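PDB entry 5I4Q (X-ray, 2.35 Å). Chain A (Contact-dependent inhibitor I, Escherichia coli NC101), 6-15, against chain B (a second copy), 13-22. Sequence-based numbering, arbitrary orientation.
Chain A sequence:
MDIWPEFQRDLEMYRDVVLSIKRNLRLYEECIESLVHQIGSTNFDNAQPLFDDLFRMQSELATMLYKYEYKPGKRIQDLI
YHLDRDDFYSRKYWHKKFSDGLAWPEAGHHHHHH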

# COMPACT_ATOMS: atom_id res chain seq x y z
N GLU A 6 -2.18 -15.82 -4.64
CA GLU A 6 -2.79 -14.56 -5.03
C GLU A 6 -2.42 -13.49 -4.02
O GLU A 6 -2.31 -12.32 -4.36
CB GLU A 6 -4.32 -14.69 -5.20
CG GLU A 6 -5.10 -14.66 -3.90
CD GLU A 6 -6.26 -15.66 -3.86
OE1 GLU A 6 -6.19 -16.71 -4.57
OE2 GLU A 6 -7.23 -15.40 -3.10
N PHE A 7 -2.23 -13.90 -2.78
CA PHE A 7 -1.79 -13.01 -1.74
C PHE A 7 -0.39 -12.46 -2.08
O PHE A 7 -0.16 -11.28 -1.87
CB PHE A 7 -1.78 -13.72 -0.41
CG PHE A 7 -1.69 -12.83 0.80
CD1 PHE A 7 -2.14 -11.52 0.81
CD2 PHE A 7 -1.18 -13.35 1.98
CE1 PHE A 7 -2.06 -10.75 1.97
CE2 PHE A 7 -1.11 -12.57 3.15
CZ PHE A 7 -1.58 -11.28 3.14
N GLN A 8 0.50 -13.30 -2.62
CA GLN A 8 1.90 -12.93 -2.96
C GLN A 8 1.87 -11.92 -4.09
O GLN A 8 2.63 -10.96 -4.09
CB GLN A 8 2.67 -14.17 -3.46
CG GLN A 8 4.10 -14.33 -3.00
CD GLN A 8 4.60 -15.81 -3.02
OE1 GLN A 8 3.82 -16.78 -2.90
NE2 GLN A 8 5.90 -15.98 -3.15
N ARG A 9 1.01 -12.17 -5.07
CA ARG A 9 0.81 -11.27 -6.20
C ARG A 9 0.38 -9.88 -5.73
O ARG A 9 0.99 -8.91 -6.13
CB ARG A 9 -0.19 -11.85 -7.20
CG ARG A 9 0.49 -12.78 -8.24
CD ARG A 9 -0.48 -13.39 -9.27
NE ARG A 9 -0.87 -14.78 -8.96
CZ ARG A 9 -2.10 -15.21 -8.65
NH1 ARG A 9 -3.16 -14.37 -8.58
NH2 ARG A 9 -2.29 -16.49 -8.39
N ASP A 10 -0.59 -9.82 -4.82
CA ASP A 10 -1.03 -8.59 -4.22
C ASP A 10 0.11 -7.91 -3.44
O ASP A 10 0.26 -6.69 -3.48
CB ASP A 10 -2.15 -8.85 -3.21
CG ASP A 10 -3.53 -9.20 -3.86
OD1 ASP A 10 -3.71 -9.11 -5.09
OD2 ASP A 10 -4.46 -9.58 -3.08
N LEU A 11 0.88 -8.70 -2.69
CA LEU A 11 1.96 -8.17 -1.91
C LEU A 11 3.07 -7.56 -2.75
O LEU A 11 3.61 -6.49 -2.44
CB LEU A 11 2.49 -9.25 -0.98
CG LEU A 11 1.52 -9.50 0.15
CD1 LEU A 11 1.99 -10.74 0.90
CD2 LEU A 11 1.49 -8.30 1.06
N GLU A 12 3.37 -8.18 -3.85
CA GLU A 12 4.33 -7.67 -4.81
C GLU A 12 3.86 -6.35 -5.44
O GLU A 12 4.64 -5.41 -5.58
CB GLU A 12 4.46 -8.75 -5.88
CG GLU A 12 5.59 -8.56 -6.84
CD GLU A 12 5.89 -9.81 -7.67
OE1 GLU A 12 5.31 -10.90 -7.39
OE2 GLU A 12 6.74 -9.68 -8.59
N MSE A 13 2.57 -6.29 -5.78
CA MSE A 13 1.90 -5.07 -6.26
C MSE A 13 1.94 -4.02 -5.19
O MSE A 13 2.23 -2.89 -5.45
CB MSE A 13 0.45 -5.46 -6.58
CG MSE A 13 -0.32 -4.80 -7.74
SE MSE A 13 -1.78 -6.04 -8.42
CE MSE A 13 -0.86 -7.71 -8.99
N TYR A 14 1.69 -4.38 -3.93
CA TYR A 14 1.78 -3.41 -2.85
C TYR A 14 3.21 -2.81 -2.74
O TYR A 14 3.41 -1.59 -2.72
CB TYR A 14 1.34 -4.04 -1.54
CG TYR A 14 1.56 -3.19 -0.33
CD1 TYR A 14 0.59 -2.30 0.10
CD2 TYR A 14 2.78 -3.27 0.41
CE1 TYR A 14 0.78 -1.52 1.21
CE2 TYR A 14 2.99 -2.48 1.52
CZ TYR A 14 1.98 -1.60 1.92
OH TYR A 14 2.11 -0.83 3.05
N ARG A 15 4.21 -3.68 -2.78
CA ARG A 15 5.59 -3.23 -2.70
C ARG A 15 5.91 -2.26 -3.84
O ARG A 15 6.52 -1.25 -3.63
CB ARG A 15 6.54 -4.41 -2.75
CG ARG A 15 8.00 -3.94 -2.58
CD ARG A 15 9.00 -4.88 -3.17
NE ARG A 15 8.68 -5.12 -4.55
CZ ARG A 15 8.85 -6.28 -5.16
NH1 ARG A 15 9.34 -7.32 -4.49
NH2 ARG A 15 8.50 -6.41 -6.43
N MSE B 13 -4.69 2.27 -7.24
CA MSE B 13 -4.08 0.94 -7.14
C MSE B 13 -3.71 0.66 -5.71
O MSE B 13 -3.96 -0.40 -5.22
CB MSE B 13 -2.83 0.96 -8.03
CG MSE B 13 -2.37 -0.29 -8.79
SE MSE B 13 -1.29 0.23 -10.43
CE MSE B 13 -2.47 1.38 -11.53
N TYR B 14 -3.14 1.63 -4.99
CA TYR B 14 -2.83 1.43 -3.59
C TYR B 14 -4.11 1.12 -2.76
O TYR B 14 -4.18 0.13 -2.02
CB TYR B 14 -2.08 2.63 -3.04
CG TYR B 14 -1.87 2.61 -1.55
CD1 TYR B 14 -0.74 2.02 -1.01
CD2 TYR B 14 -2.82 3.19 -0.67
CE1 TYR B 14 -0.53 2.00 0.34
CE2 TYR B 14 -2.63 3.16 0.69
CZ TYR B 14 -1.48 2.56 1.20
OH TYR B 14 -1.20 2.56 2.54
N ARG B 15 -5.14 1.91 -2.98
CA ARG B 15 -6.40 1.69 -2.27
C ARG B 15 -6.95 0.29 -2.54
O ARG B 15 -7.38 -0.37 -1.64
CB ARG B 15 -7.43 2.73 -2.68
CG ARG B 15 -8.72 2.56 -1.87
CD ARG B 15 -9.93 3.12 -2.55
NE ARG B 15 -10.05 2.52 -3.86
CZ ARG B 15 -10.49 3.17 -4.93
NH1 ARG B 15 -10.86 4.44 -4.83
NH2 ARG B 15 -10.54 2.55 -6.09
N ASP B 16 -6.94 -0.14 -3.78
CA ASP B 16 -7.47 -1.44 -4.14
C ASP B 16 -6.65 -2.60 -3.59
O ASP B 16 -7.21 -3.57 -3.12
CB ASP B 16 -7.59 -1.56 -5.64
CG ASP B 16 -8.64 -0.60 -6.23
OD1 ASP B 16 -9.46 -0.05 -5.47
OD2 ASP B 16 -8.65 -0.38 -7.46
N VAL B 17 -5.35 -2.51 -3.63
CA VAL B 17 -4.56 -3.61 -3.15
C VAL B 17 -4.59 -3.73 -1.64
O VAL B 17 -4.69 -4.86 -1.12
CB VAL B 17 -3.12 -3.64 -3.73
CG1 VAL B 17 -2.17 -2.72 -3.01
CG2 VAL B 17 -2.59 -5.03 -3.62
N VAL B 18 -4.60 -2.61 -0.94
CA VAL B 18 -4.66 -2.63 0.51
C VAL B 18 -5.99 -3.22 0.97
O VAL B 18 -6.06 -4.04 1.86
CB VAL B 18 -4.42 -1.22 1.05
CG1 VAL B 18 -4.84 -1.05 2.49
CG2 VAL B 18 -2.95 -0.88 0.91
N LEU B 19 -7.07 -2.81 0.33
CA LEU B 19 -8.39 -3.38 0.61
C LEU B 19 -8.35 -4.89 0.55
O LEU B 19 -8.91 -5.58 1.42
CB LEU B 19 -9.36 -2.87 -0.42
CG LEU B 19 -10.81 -3.17 -0.29
CD1 LEU B 19 -11.34 -2.57 0.99
CD2 LEU B 19 -11.53 -2.55 -1.48
N SER B 20 -7.73 -5.40 -0.51
CA SER B 20 -7.62 -6.84 -0.75
C SER B 20 -6.70 -7.58 0.26
O SER B 20 -7.02 -8.67 0.76
CB SER B 20 -7.09 -7.03 -2.14
OG SER B 20 -6.78 -8.37 -2.32
N ILE B 21 -5.59 -6.98 0.58
CA ILE B 21 -4.67 -7.54 1.56
C ILE B 21 -5.35 -7.65 2.91
O ILE B 21 -5.20 -8.66 3.57
CB ILE B 21 -3.38 -6.70 1.65
CG1 ILE B 21 -2.55 -6.93 0.40
CG2 ILE B 21 -2.58 -6.99 2.90
CD1 ILE B 21 -1.51 -5.83 0.20
N LYS B 22 -6.06 -6.63 3.33
CA LYS B 22 -6.76 -6.66 4.63
C LYS B 22 -7.79 -7.80 4.71
O LYS B 22 -7.98 -8.41 5.76
CB LYS B 22 -7.44 -5.35 4.96
CG LYS B 22 -6.49 -4.18 5.27
CD LYS B 22 -7.33 -2.92 5.60
CE LYS B 22 -6.51 -1.64 5.63
NZ LYS B 22 -5.77 -1.54 6.88

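The two stretches are helical throughout, their axes approaching to 9.6 Å with an angle of 144° between N-to-C directions, so they pack roughly antiparallel. They bury 436 Å² in total, and three residues dominate: B:Ile21 (85 Å²), A:Tyr14 (78 Å²) and B:Val17 (66 Å²).

B:Ile21 acts as a knob in a hole formed by A:Phe7, A:Asp10, A:Leu11 and A:Tyr14. Its CA-to-CB bond points sideways, but with chi1 at -73° (m) and chi2 at 162° (t) the end of the chain comes nearer to chain A. B:Ile21 CD1 lies 3.8 Å from A:Tyr14 CB and 4.0 Å from A:Leu11 CD2, while B:Ile21 CG2 approaches A:Phe7 CE1 at 3.9 Å, near the plane of that ring and at its edge. A branched aliphatic chain suits this place because its separate methyls meet different walls of the pocket.

A:Tyr14 is the reciprocal knob, seated among B:Tyr14, B:Val17, B:Val18 and B:Ile21. Its CA-to-CB bond points toward chain B, and with chi1 at 172° (t) the ring lies against B:Val18 and B:Tyr14. A:Tyr14 CE1 contacts B:Val18 CG2 at 3.8 Å, at the ring edge, and B:Tyr14 CE1 at 3.9 Å. A tyrosine suits the place because its CB packs against B:Ile21 CD1 while the long, flat ring reaches on to B:Val18 and B:Tyr14.

B:Val17 occupies the point of closest backbone register, its CA 6.2 Å from A:Asp10 CA. Here a short side chain fits: B:Val17 CG2 sits 3.3 Å from A:Asp10 O, and B:Val17 CG1 is 4.0 Å from A:Tyr14 CB. That carbonyl is not left unpaired, since A:Tyr14 N donates to A:Asp10 O at 2.8 Å within the helix.

One polar contact joins this apolar packing. B:Ser20 OG donates a hydrogen bond to A:Asp10 OD2 at 2.7 Å; both CA-to-CB bonds point toward the opposing helix, so these short side chains meet directly.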